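Local coordinates for protein N-acetyl-L-2,4-diaminobutyric acid deacetylase (Ruegeria pomeroyi, PDB 6TWL) that probably removes the acetyl group from N-acetyl-L-2,4-diaminobutyrate during bacterial ectoine breakdown, as a zinc-dependent hydrolase, at residues F171-A176 / G202-T207; L22-S27 / E123-Y128; F267-D272 / C321-G326. One frame throughout, in Å; residues are numbered along the deposited sequence.

Interaction 1. Residues F171-A176 / G202-T207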
ATOM      1  N   PHE A 171      12.880  -8.277   1.343  1.00 91.40           N
ATOM      2  CA  PHE A 171      13.872  -7.220   1.527  1.00 92.27           C
ATOM      3  C   PHE A 171      14.484  -6.815   0.196  1.00 89.54           C
ATOM      4  O   PHE A 171      14.699  -5.627  -0.064  1.00 84.27           O
ATOM      5  CB  PHE A 171      14.972  -7.665   2.502  1.00 93.58           C
ATOM      6  CG  PHE A 171      16.014  -6.596   2.758  1.00101.37           C
ATOM      7  CD1 PHE A 171      15.761  -5.560   3.645  1.00102.26           C
ATOM      8  CD2 PHE A 171      17.238  -6.612   2.100  1.00104.56           C
ATOM      9  CE1 PHE A 171      16.707  -4.563   3.876  1.00101.13           C
ATOM     10  CE2 PHE A 171      18.192  -5.616   2.327  1.00104.38           C
ATOM     11  CZ  PHE A 171      17.921  -4.591   3.217  1.00104.13           C
ATOM     12  N   ALA A 172      14.762  -7.795  -0.669  1.00 90.87           N
ATOM     13  CA  ALA A 172      15.353  -7.498  -1.970  1.00 86.09           C
ATOM     14  C   ALA A 172      14.380  -6.746  -2.869  1.00 82.59           C
ATOM     15  O   ALA A 172      14.784  -5.835  -3.600  1.00 81.07           O
ATOM     16  CB  ALA A 172      15.814  -8.791  -2.641  1.00 87.09           C
ATOM     17  N   ALA A 173      13.097  -7.119  -2.842  1.00 80.11           N
ATOM     18  CA  ALA A 173      12.113  -6.399  -3.647  1.00 77.41           C
ATOM     19  C   ALA A 173      11.952  -4.966  -3.163  1.00 80.18           C
ATOM     20  O   ALA A 173      11.862  -4.037  -3.975  1.00 81.90           O
ATOM     21  CB  ALA A 173      10.768  -7.125  -3.625  1.00 73.68           C
ATOM     22  N   MET A 174      11.920  -4.762  -1.843  1.00 75.47           N
ATOM     23  CA  MET A 174      11.865  -3.402  -1.318  1.00 79.54           C
ATOM     24  C   MET A 174      13.087  -2.609  -1.750  1.00 80.56           C
ATOM     25  O   MET A 174      12.976  -1.448  -2.160  1.00 73.76           O
ATOM     26  CB  MET A 174      11.762  -3.407   0.207  1.00 80.09           C
ATOM     27  CG  MET A 174      12.120  -2.048   0.811  1.00 74.77           C
ATOM     28  SD  MET A 174      12.368  -2.034   2.592  1.00 85.64           S
ATOM     29  CE  MET A 174      13.946  -2.853   2.707  1.00 86.60           C
ATOM     30  N   LYS A 175      14.274  -3.214  -1.650  1.00 78.02           N
ATOM     31  CA  LYS A 175      15.478  -2.482  -2.017  1.00 79.79           C
ATOM     32  C   LYS A 175      15.501  -2.178  -3.509  1.00 82.73           C
ATOM     33  O   LYS A 175      16.035  -1.144  -3.931  1.00 86.59           O
ATOM     34  CB  LYS A 175      16.738  -3.232  -1.577  1.00 87.70           C
ATOM     35  CG  LYS A 175      17.055  -3.080  -0.074  1.00101.74           C
ATOM     36  CD  LYS A 175      16.540  -1.743   0.533  1.00107.63           C
ATOM     37  CE  LYS A 175      17.032  -0.428  -0.122  1.00 98.31           C
ATOM     38  NZ  LYS A 175      16.483   0.719   0.624  1.00 94.83           N
ATOM     39  N   ALA A 176      14.908  -3.053  -4.323  1.00 79.79           N
ATOM     40  CA  ALA A 176      14.712  -2.718  -5.728  1.00 78.19           C
ATOM     41  C   ALA A 176      13.794  -1.510  -5.879  1.00 76.67           C
ATOM     42  O   ALA A 176      14.091  -0.602  -6.661  1.00 72.74           O
ATOM     43  CB  ALA A 176      14.155  -3.923  -6.482  1.00 68.57           C
ATOM     44  N   GLY A 202       3.513 -16.848   2.440  1.00 78.59           N
ATOM     45  CA  GLY A 202       4.928 -16.910   2.148  1.00 78.94           C
ATOM     46  C   GLY A 202       5.333 -16.243   0.859  1.00 78.33           C
ATOM     47  O   GLY A 202       6.399 -16.555   0.321  1.00 80.94           O
ATOM     48  N   LYS A 203       4.522 -15.328   0.346  1.00 73.54           N
ATOM     49  CA  LYS A 203       4.815 -14.696  -0.927  1.00 70.36           C
ATOM     50  C   LYS A 203       5.687 -13.464  -0.734  1.00 66.47           C
ATOM     51  O   LYS A 203       5.757 -12.877   0.348  1.00 69.83           O
ATOM     52  CB  LYS A 203       3.525 -14.313  -1.649  1.00 65.32           C
ATOM     53  CG  LYS A 203       2.598 -15.482  -1.884  1.00 65.93           C
ATOM     54  CD  LYS A 203       3.016 -16.241  -3.126  1.00 71.34           C
ATOM     55  CE  LYS A 203       2.014 -17.321  -3.484  1.00 73.42           C
ATOM     56  NZ  LYS A 203       2.338 -17.957  -4.790  1.00 66.82           N
ATOM     57  N   VAL A 204       6.361 -13.080  -1.812  1.00 65.56           N
ATOM     58  CA  VAL A 204       7.136 -11.846  -1.831  1.00 71.02           C
ATOM     59  C   VAL A 204       6.156 -10.684  -1.892  1.00 67.08           C
ATOM     60  O   VAL A 204       5.364 -10.575  -2.834  1.00 68.24           O
ATOM     61  CB  VAL A 204       8.107 -11.819  -3.019  1.00 75.85           C
ATOM     62  CG1 VAL A 204       8.845 -10.489  -3.073  1.00 70.16           C
ATOM     63  CG2 VAL A 204       9.077 -12.980  -2.933  1.00 75.64           C
ATOM     64  N   LEU A 205       6.202  -9.820  -0.883  1.00 69.35           N
ATOM     65  CA  LEU A 205       5.299  -8.687  -0.765  1.00 70.95           C
ATOM     66  C   LEU A 205       6.113  -7.434  -0.482  1.00 80.62           C
ATOM     67  O   LEU A 205       6.953  -7.432   0.422  1.00 84.22           O
ATOM     68  CB  LEU A 205       4.276  -8.915   0.356  1.00 67.06           C
ATOM     69  CG  LEU A 205       3.437  -7.711   0.789  1.00 67.69           C
ATOM     70  CD1 LEU A 205       2.398  -7.395  -0.267  1.00 59.02           C
ATOM     71  CD2 LEU A 205       2.785  -7.956   2.143  1.00 75.72           C
ATOM     72  N   VAL A 206       5.886  -6.383  -1.267  1.00 76.62           N
ATOM     73  CA  VAL A 206       6.341  -5.043  -0.919  1.00 78.30           C
ATOM     74  C   VAL A 206       5.117  -4.144  -0.827  1.00 64.16           C
ATOM     75  O   VAL A 206       4.266  -4.144  -1.725  1.00 58.23           O
ATOM     76  CB  VAL A 206       7.382  -4.482  -1.911  1.00 90.36           C
ATOM     77  CG1 VAL A 206       6.885  -4.529  -3.353  1.00104.71           C
ATOM     78  CG2 VAL A 206       7.772  -3.051  -1.515  1.00 81.20           C
ATOM     79  N   THR A 207       5.013  -3.421   0.282  1.00 60.55           N
ATOM     80  CA  THR A 207       3.962  -2.448   0.516  1.00 69.64           C
ATOM     81  C   THR A 207       4.587  -1.062   0.552  1.00 71.27           C
ATOM     82  O   THR A 207       5.809  -0.916   0.640  1.00 73.75           O
ATOM     83  CB  THR A 207       3.229  -2.733   1.827  1.00 74.83           C
ATOM     84  OG1 THR A 207       4.163  -2.649   2.913  1.00 74.25           O
ATOM     85  CG2 THR A 207       2.627  -4.124   1.798  1.00 76.17           C
TER
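No flat group lies where Ala173 meets Val204 and Met174 meets Val206. The one aromatic ring of these two segments, Phe171, leaves the helix on the side turned from the strand; one of its faces carries Lys175 of the next turn, whose CG sits 3.6 Å above the ring plane and offset toward the rim.

The contact itself is therefore purely aliphatic, with 139 Å² buried over both sides. Ala173 points toward the strand, and its CB meets the CG1 methyl of Val204 at 3.9 Å. That methyl is anti to the valine's backbone N (chi1 177°). The second pair comes nearer to backbone: Val206 CG2 lies 4.1 Å from Met174 CA and 4.4 Å from Met174 CB. It is again the branch anti to the backbone N that does the touching. Here the two backbones come closest, the CA atoms of Met174 and Val206 being 5.8 Å apart. Met174 contributes only the root of its side chain, the rest leading away to Ala156 and Ala158.

Val204 and Val206 thus face helix 167-177, while Leu205 between them turns to the other side and packs on Val198 and Glu199 of helix 194-201, a helix on each face of the sheet, the layering of a three-layer alpha/beta/alpha sandwich. Within the mixed sheet, strand 204-209 runs parallel to strand 139-142, to which Val204 and Val206 are hydrogen-bonded, and antiparallel to strand 155-158.

Interaction 2. Residues L22-S27 / E123-Y128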
ATOM      1  N   LEU A  22     -13.369  -8.091 -13.059  1.00 74.74           N
ATOM      2  CA  LEU A  22     -13.844  -9.251 -12.317  1.00 69.44           C
ATOM      3  C   LEU A  22     -15.304  -9.010 -11.955  1.00 72.43           C
ATOM      4  O   LEU A  22     -15.639  -7.972 -11.377  1.00 72.17           O
ATOM      5  CB  LEU A  22     -13.012  -9.480 -11.053  1.00 66.49           C
ATOM      6  CG  LEU A  22     -11.497  -9.638 -11.191  1.00 69.19           C
ATOM      7  CD1 LEU A  22     -10.828  -9.465  -9.837  1.00 62.85           C
ATOM      8  CD2 LEU A  22     -11.151 -10.992 -11.791  1.00 75.82           C
ATOM      9  N   LYS A  23     -16.168  -9.959 -12.302  1.00 78.96           N
ATOM     10  CA  LYS A  23     -17.610  -9.793 -12.175  1.00 77.85           C
ATOM     11  C   LYS A  23     -18.201 -10.940 -11.365  1.00 83.66           C
ATOM     12  O   LYS A  23     -17.861 -12.105 -11.596  1.00 87.62           O
ATOM     13  CB  LYS A  23     -18.259  -9.726 -13.564  1.00 80.15           C
ATOM     14  CG  LYS A  23     -19.776  -9.787 -13.563  1.00 88.45           C
ATOM     15  CD  LYS A  23     -20.338  -9.642 -14.971  1.00 91.40           C
ATOM     16  CE  LYS A  23     -19.864 -10.774 -15.873  1.00 98.04           C
ATOM     17  NZ  LYS A  23     -20.284 -10.585 -17.291  1.00 99.28           N
ATOM     18  N   LEU A  24     -19.060 -10.609 -10.400  1.00 82.43           N
ATOM     19  CA  LEU A  24     -19.938 -11.587  -9.755  1.00 88.98           C
ATOM     20  C   LEU A  24     -21.346 -11.009  -9.792  1.00 92.47           C
ATOM     21  O   LEU A  24     -21.580  -9.912  -9.245  1.00 89.78           O
ATOM     22  CB  LEU A  24     -19.523 -11.942  -8.321  1.00 94.54           C
ATOM     23  CG  LEU A  24     -19.510 -10.902  -7.204  1.00 98.80           C
ATOM     24  CD1 LEU A  24     -19.657 -11.549  -5.825  1.00100.20           C
ATOM     25  CD2 LEU A  24     -18.206 -10.170  -7.302  1.00 98.95           C
ATOM     26  N   PRO A  25     -22.297 -11.684 -10.437  1.00 91.93           N
ATOM     27  CA  PRO A  25     -23.620 -11.077 -10.644  1.00 96.69           C
ATOM     28  C   PRO A  25     -24.404 -10.790  -9.374  1.00105.17           C
ATOM     29  O   PRO A  25     -25.303  -9.946  -9.428  1.00113.99           O
ATOM     30  CB  PRO A  25     -24.331 -12.104 -11.531  1.00 95.04           C
ATOM     31  CG  PRO A  25     -23.219 -12.736 -12.297  1.00 91.12           C
ATOM     32  CD  PRO A  25     -22.076 -12.837 -11.325  1.00 87.61           C
ATOM     33  N   HIS A  26     -24.095 -11.431  -8.240  1.00106.03           N
ATOM     34  CA  HIS A  26     -24.724 -11.078  -6.968  1.00111.22           C
ATOM     35  C   HIS A  26     -26.234 -10.910  -7.109  1.00113.18           C
ATOM     36  O   HIS A  26     -26.791  -9.867  -6.756  1.00118.44           O
ATOM     37  CB  HIS A  26     -24.084  -9.782  -6.452  1.00117.87           C
ATOM     38  CG  HIS A  26     -24.481  -9.403  -5.060  1.00123.76           C
ATOM     39  ND1 HIS A  26     -24.852 -10.324  -4.103  1.00125.17           N
ATOM     40  CD2 HIS A  26     -24.564  -8.189  -4.468  1.00124.66           C
ATOM     41  CE1 HIS A  26     -25.146  -9.689  -2.980  1.00126.57           C
ATOM     42  NE2 HIS A  26     -24.978  -8.393  -3.176  1.00126.84           N
ATOM     43  N   SER A  27     -26.898 -11.941  -7.614  1.00112.24           N
ATOM     44  CA  SER A  27     -28.227 -11.795  -8.187  1.00110.71           C
ATOM     45  C   SER A  27     -29.304 -12.551  -7.421  1.00114.82           C
ATOM     46  O   SER A  27     -29.262 -12.624  -6.195  1.00116.99           O
ATOM     47  CB  SER A  27     -28.192 -12.252  -9.643  1.00107.22           C
ATOM     48  OG  SER A  27     -27.275 -11.460 -10.380  1.00105.65           O
ATOM     49  N   GLU A 123     -16.469 -11.507   1.179  1.00 88.52           N
ATOM     50  CA  GLU A 123     -15.771 -12.771   1.380  1.00 90.47           C
ATOM     51  C   GLU A 123     -15.651 -13.569   0.087  1.00 90.15           C
ATOM     52  O   GLU A 123     -14.718 -14.366  -0.057  1.00 91.17           O
ATOM     53  CB  GLU A 123     -16.469 -13.597   2.462  1.00 94.62           C
ATOM     54  CG  GLU A 123     -16.883 -12.774   3.668  1.00102.26           C
ATOM     55  CD  GLU A 123     -17.452 -13.611   4.795  1.00107.59           C
ATOM     56  OE1 GLU A 123     -17.306 -14.850   4.756  1.00108.44           O
ATOM     57  OE2 GLU A 123     -18.064 -13.026   5.715  1.00111.07           O
ATOM     58  N   LYS A 124     -16.575 -13.371  -0.856  1.00 87.34           N
ATOM     59  CA  LYS A 124     -16.415 -13.971  -2.177  1.00 84.47           C
ATOM     60  C   LYS A 124     -15.252 -13.331  -2.925  1.00 81.09           C
ATOM     61  O   LYS A 124     -14.490 -14.022  -3.612  1.00 78.69           O
ATOM     62  CB  LYS A 124     -17.712 -13.836  -2.977  1.00 90.60           C
ATOM     63  CG  LYS A 124     -18.837 -14.750  -2.507  1.00 90.58           C
ATOM     64  CD  LYS A 124     -20.011 -14.739  -3.479  1.00 90.12           C
ATOM     65  CE  LYS A 124     -21.299 -15.191  -2.801  1.00 95.47           C
ATOM     66  NZ  LYS A 124     -22.418 -15.370  -3.770  1.00 97.77           N
ATOM     67  N   ILE A 125     -15.097 -12.012  -2.793  1.00 71.75           N
ATOM     68  CA  ILE A 125     -13.976 -11.318  -3.417  1.00 70.39           C
ATOM     69  C   ILE A 125     -12.661 -11.744  -2.777  1.00 76.03           C
ATOM     70  O   ILE A 125     -11.662 -11.976  -3.471  1.00 76.03           O
ATOM     71  CB  ILE A 125     -14.180  -9.794  -3.328  1.00 71.80           C
ATOM     72  CG1 ILE A 125     -15.385  -9.366  -4.168  1.00 72.26           C
ATOM     73  CG2 ILE A 125     -12.925  -9.057  -3.769  1.00 70.08           C
ATOM     74  CD1 ILE A 125     -15.841  -7.946  -3.898  1.00 74.76           C
ATOM     75  N   ALA A 126     -12.636 -11.849  -1.447  1.00 78.13           N
ATOM     76  CA  ALA A 126     -11.422 -12.277  -0.759  1.00 77.15           C
ATOM     77  C   ALA A 126     -11.078 -13.722  -1.094  1.00 72.00           C
ATOM     78  O   ALA A 126      -9.902 -14.056  -1.283  1.00 72.74           O
ATOM     79  CB  ALA A 126     -11.582 -12.098   0.751  1.00 73.85           C
ATOM     80  N   ASP A 127     -12.087 -14.595  -1.167  1.00 68.38           N
ATOM     81  CA  ASP A 127     -11.844 -15.986  -1.538  1.00 73.66           C
ATOM     82  C   ASP A 127     -11.263 -16.095  -2.940  1.00 78.55           C
ATOM     83  O   ASP A 127     -10.467 -17.001  -3.214  1.00 84.26           O
ATOM     84  CB  ASP A 127     -13.139 -16.793  -1.441  1.00 84.14           C
ATOM     85  CG  ASP A 127     -12.902 -18.288  -1.535  1.00100.95           C
ATOM     86  OD1 ASP A 127     -12.374 -18.868  -0.566  1.00120.26           O
ATOM     87  OD2 ASP A 127     -13.242 -18.881  -2.579  1.00102.18           O
ATOM     88  N   TYR A 128     -11.649 -15.191  -3.842  1.00 76.01           N
ATOM     89  CA  TYR A 128     -11.064 -15.183  -5.178  1.00 69.49           C
ATOM     90  C   TYR A 128      -9.588 -14.811  -5.121  1.00 72.85           C
ATOM     91  O   TYR A 128      -8.741 -15.503  -5.696  1.00 75.08           O
ATOM     92  CB  TYR A 128     -11.830 -14.216  -6.080  1.00 72.22           C
ATOM     93  CG  TYR A 128     -11.486 -14.341  -7.547  1.00 69.63           C
ATOM     94  CD1 TYR A 128     -11.990 -15.383  -8.314  1.00 80.48           C
ATOM     95  CD2 TYR A 128     -10.653 -13.416  -8.163  1.00 73.02           C
ATOM     96  CE1 TYR A 128     -11.679 -15.499  -9.655  1.00 80.37           C
ATOM     97  CE2 TYR A 128     -10.335 -13.524  -9.503  1.00 74.50           C
ATOM     98  CZ  TYR A 128     -10.851 -14.567 -10.242  1.00 80.37           C
ATOM     99  OH  TYR A 128     -10.538 -14.681 -11.576  1.00 87.76           O
TER
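Leu22 and Tyr128 meet with their side chains set at a slant: the leucine brings both methyls to Tyr128 CE2. CD2 is the nearer branch, 3.5 Å from Tyr128 CE2, and it reaches along the ring to Tyr128 OH at 3.7 Å. The other methyl, CD1, stands 4.1 Å from Tyr128 CE2. The ring is brought to this place by the tyrosine's first torsion, which sets CG anti to the backbone N (chi1 -168°).

Two residues on, Leu24 likewise points at the helix but divides its branches between two residues. Its CD1 meets the aliphatic part of Lys124 at a slant, 4.0 Å from Lys124 CD and 4.1 Å from Lys124 CB, whereas CD2 is turned to Ile125, with CG1 of that residue 4.3 Å away.

The pattern of contacts follows the secondary structure. Leu22 and Leu24 share one face of strand 16-24, and Lys124 and Tyr128 are one helical turn apart; the short axes approach to 10.6 Å and run at 137° to each other, so helix 121-133 is laid slantwise over the strand. This is the helix-on-sheet layering of an alpha/beta fold. It lies near one margin of the mixed sheet, where strand 16-24 runs between strands 7-8 and 36-45. Ile38 of strand 36-45 and Pro8 of strand 7-8 continue the apolar layer beneath Ile125 and Tyr128.

Beyond CG the chain of Lys124 is extended, carrying its amine past Leu24 toward His26, although Lys124 NZ and His26 ND1 remain 5.6 Å apart and do not pair.

Interaction 3. Residues F267-D272 / C321-G326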
ATOM      1  N   PHE A 267      -4.232  21.931  15.529  1.00 59.26           N
ATOM      2  CA  PHE A 267      -3.016  21.127  15.532  1.00 61.38           C
ATOM      3  C   PHE A 267      -1.874  21.905  14.887  1.00 66.31           C
ATOM      4  O   PHE A 267      -1.967  22.293  13.717  1.00 65.98           O
ATOM      5  CB  PHE A 267      -3.264  19.810  14.798  1.00 56.86           C
ATOM      6  CG  PHE A 267      -2.085  18.884  14.783  1.00 60.76           C
ATOM      7  CD1 PHE A 267      -1.714  18.192  15.924  1.00 62.83           C
ATOM      8  CD2 PHE A 267      -1.357  18.696  13.622  1.00 55.73           C
ATOM      9  CE1 PHE A 267      -0.633  17.335  15.907  1.00 58.89           C
ATOM     10  CE2 PHE A 267      -0.272  17.841  13.597  1.00 59.89           C
ATOM     11  CZ  PHE A 267       0.090  17.157  14.742  1.00 59.03           C
ATOM     12  N   GLU A 268      -0.799  22.122  15.645  1.00 65.03           N
ATOM     13  CA  GLU A 268       0.389  22.826  15.161  1.00 60.36           C
ATOM     14  C   GLU A 268       1.590  21.892  15.259  1.00 65.37           C
ATOM     15  O   GLU A 268       2.119  21.656  16.350  1.00 66.02           O
ATOM     16  CB  GLU A 268       0.650  24.108  15.944  1.00 60.09           C
ATOM     17  CG  GLU A 268       1.994  24.741  15.599  1.00 62.39           C
ATOM     18  CD  GLU A 268       2.304  25.966  16.430  1.00 69.04           C
ATOM     19  OE1 GLU A 268       1.627  26.181  17.459  1.00 66.50           O
ATOM     20  OE2 GLU A 268       3.231  26.713  16.053  1.00 72.28           O
ATOM     21  N   MET A 269       2.022  21.366  14.120  1.00 67.07           N
ATOM     22  CA  MET A 269       3.213  20.531  14.096  1.00 70.31           C
ATOM     23  C   MET A 269       4.465  21.393  14.144  1.00 74.57           C
ATOM     24  O   MET A 269       4.559  22.402  13.443  1.00 70.19           O
ATOM     25  CB  MET A 269       3.225  19.658  12.852  1.00 80.66           C
ATOM     26  CG  MET A 269       4.512  18.889  12.707  1.00103.20           C
ATOM     27  SD  MET A 269       4.162  17.189  12.276  1.00106.23           S
ATOM     28  CE  MET A 269       4.085  16.394  13.879  1.00118.55           C
ATOM     29  N   MET A 270       5.436  20.988  14.962  1.00 69.72           N
ATOM     30  CA  MET A 270       6.650  21.771  15.134  1.00 66.96           C
ATOM     31  C   MET A 270       7.839  21.263  14.318  1.00 71.53           C
ATOM     32  O   MET A 270       8.828  21.993  14.202  1.00 76.05           O
ATOM     33  CB  MET A 270       7.025  21.830  16.627  1.00 66.13           C
ATOM     34  CG  MET A 270       5.900  22.308  17.560  1.00 67.27           C
ATOM     35  SD  MET A 270       5.239  23.930  17.132  1.00 67.51           S
ATOM     36  CE  MET A 270       6.700  24.946  17.329  1.00 60.44           C
ATOM     37  N   ILE A 271       7.776  20.059  13.734  1.00 67.29           N
ATOM     38  CA  ILE A 271       8.948  19.439  13.109  1.00 67.37           C
ATOM     39  C   ILE A 271       8.683  19.079  11.638  1.00 67.76           C
ATOM     40  O   ILE A 271       7.559  18.734  11.252  1.00 75.99           O
ATOM     41  CB  ILE A 271       9.403  18.196  13.928  1.00 71.88           C
ATOM     42  CG1 ILE A 271       9.758  18.572  15.371  1.00 82.88           C
ATOM     43  CG2 ILE A 271      10.640  17.524  13.325  1.00 65.29           C
ATOM     44  CD1 ILE A 271      10.680  19.797  15.502  1.00 87.37           C
ATOM     45  N   ASP A 272       9.742  19.153  10.810  1.00 81.48           N
ATOM     46  CA  ASP A 272       9.702  18.613   9.445  1.00 90.61           C
ATOM     47  C   ASP A 272       9.380  17.121   9.414  1.00 70.80           C
ATOM     48  O   ASP A 272      10.032  16.325  10.097  1.00 77.85           O
ATOM     49  CB  ASP A 272      11.052  18.787   8.740  1.00113.33           C
ATOM     50  CG  ASP A 272      11.299  20.172   8.213  1.00120.12           C
ATOM     51  OD1 ASP A 272      11.141  20.355   6.995  1.00122.18           O
ATOM     52  OD2 ASP A 272      11.602  21.072   9.049  1.00119.44           O
ATOM     53  N   CYS A 321      -3.109   9.746  15.954  1.00 65.00           N
ATOM     54  CA  CYS A 321      -1.660   9.650  16.085  1.00 67.78           C
ATOM     55  C   CYS A 321      -1.038  10.996  15.732  1.00 70.26           C
ATOM     56  O   CYS A 321      -1.252  11.518  14.630  1.00 63.09           O
ATOM     57  CB  CYS A 321      -1.106   8.542  15.191  1.00 79.02           C
ATOM     58  SG  CYS A 321       0.699   8.528  15.044  1.00 72.70           S
ATOM     59  N   VAL A 322      -0.274  11.560  16.670  1.00 73.11           N
ATOM     60  CA  VAL A 322       0.339  12.866  16.450  1.00 68.91           C
ATOM     61  C   VAL A 322       1.472  12.755  15.437  1.00 69.34           C
ATOM     62  O   VAL A 322       1.539  13.520  14.467  1.00 58.92           O
ATOM     63  CB  VAL A 322       0.827  13.455  17.785  1.00 63.25           C
ATOM     64  CG1 VAL A 322       1.724  14.664  17.551  1.00 62.77           C
ATOM     65  CG2 VAL A 322      -0.360  13.816  18.669  1.00 62.38           C
ATOM     66  N   ALA A 323       2.373  11.796  15.643  1.00 64.14           N
ATOM     67  CA  ALA A 323       3.513  11.598  14.760  1.00 67.11           C
ATOM     68  C   ALA A 323       4.091  10.213  15.010  1.00 64.14           C
ATOM     69  O   ALA A 323       3.860   9.606  16.059  1.00 67.64           O
ATOM     70  CB  ALA A 323       4.588  12.670  14.973  1.00 72.92           C
ATOM     71  N   VAL A 324       4.844   9.722  14.026  1.00 62.82           N
ATOM     72  CA  VAL A 324       5.579   8.466  14.136  1.00 61.50           C
ATOM     73  C   VAL A 324       7.050   8.745  13.859  1.00 64.96           C
ATOM     74  O   VAL A 324       7.388   9.525  12.961  1.00 63.76           O
ATOM     75  CB  VAL A 324       5.041   7.388  13.171  1.00 62.43           C
ATOM     76  CG1 VAL A 324       5.809   6.087  13.345  1.00 65.40           C
ATOM     77  CG2 VAL A 324       3.559   7.156  13.402  1.00 60.48           C
ATOM     78  N   VAL A 325       7.922   8.104  14.634  1.00 73.72           N
ATOM     79  CA  VAL A 325       9.368   8.267  14.526  1.00 76.66           C
ATOM     80  C   VAL A 325       9.984   6.938  14.107  1.00 80.71           C
ATOM     81  O   VAL A 325       9.733   5.907  14.742  1.00 73.51           O
ATOM     82  CB  VAL A 325       9.981   8.753  15.852  1.00 80.07           C
ATOM     83  CG1 VAL A 325      11.375   9.295  15.615  1.00 80.41           C
ATOM     84  CG2 VAL A 325       9.090   9.804  16.504  1.00 81.17           C
ATOM     85  N   GLY A 326      10.792   6.964  13.050  1.00 77.34           N
ATOM     86  CA  GLY A 326      11.536   5.793  12.601  1.00 75.75           C
ATOM     87  C   GLY A 326      12.972   5.845  13.082  1.00 78.26           C
ATOM     88  O   GLY A 326      13.594   6.909  13.096  1.00 74.27           O
TER
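A classic beta bulge in strand 321-326, where Val322 and Ala323 both face Val259 of the neighbouring strand 258-260, provides the surface that meets Phe267 and Met269. Val322 has helix-like backbone angles, as is usual for the first residue of such a bulge.

Phe267 approaches Val322 with its ring edge. CG1 of Val322 lies in the ring plane, 3.9 Å from Phe267 CE1, and the neighbouring ring atom, Phe267 CZ, is 3.9 Å from Val322 O. Met269 reaches across by its terminal methyl: CE is 3.9 Å from Ala323 CB and equally 3.9 Å from Val322 O. The chain, bent at chi2 and chi3 (135° and -92°), leads toward the bulge and ends with CE against it. All these are van der Waals contacts, and together they bury 134 Å².

The strand axes pass 9.5 Å apart at an angle of 19°, a separation too large for neighbours within one sheet but fitting for facing layers. Backbone bonding agrees, since Phe267 pairs with Gly314 while Val322 pairs with Val259 and His311. His311 also stacks edge-to-face with the Phe267 ring. Strands 265-269 and 321-326 thus belong to two different antiparallel sheets whose side chains meet in a shared core, as in a beta sandwich or a flattened barrel.

In the fold
Interactions 1 and 2 both join a helix to the large mixed sheet, at places whose centres are 28 Å apart, with about 11 Å between nearest atoms. Interaction 3 belongs to the separate beta-rich part of the chain; its centre lies 28 Å from that of interaction 1 and 40 Å from that of interaction 2, on the other side of the chain's centre from the latter. Interaction 1 is the one near the metal site: the Val206 side chain is about 9 Å from that of His144 and about 10 Å from that of Glu209, residues that bind zinc, as do His58 and Glu61. This chain holds no zinc. Interactions 2 and 3 lie away from that site.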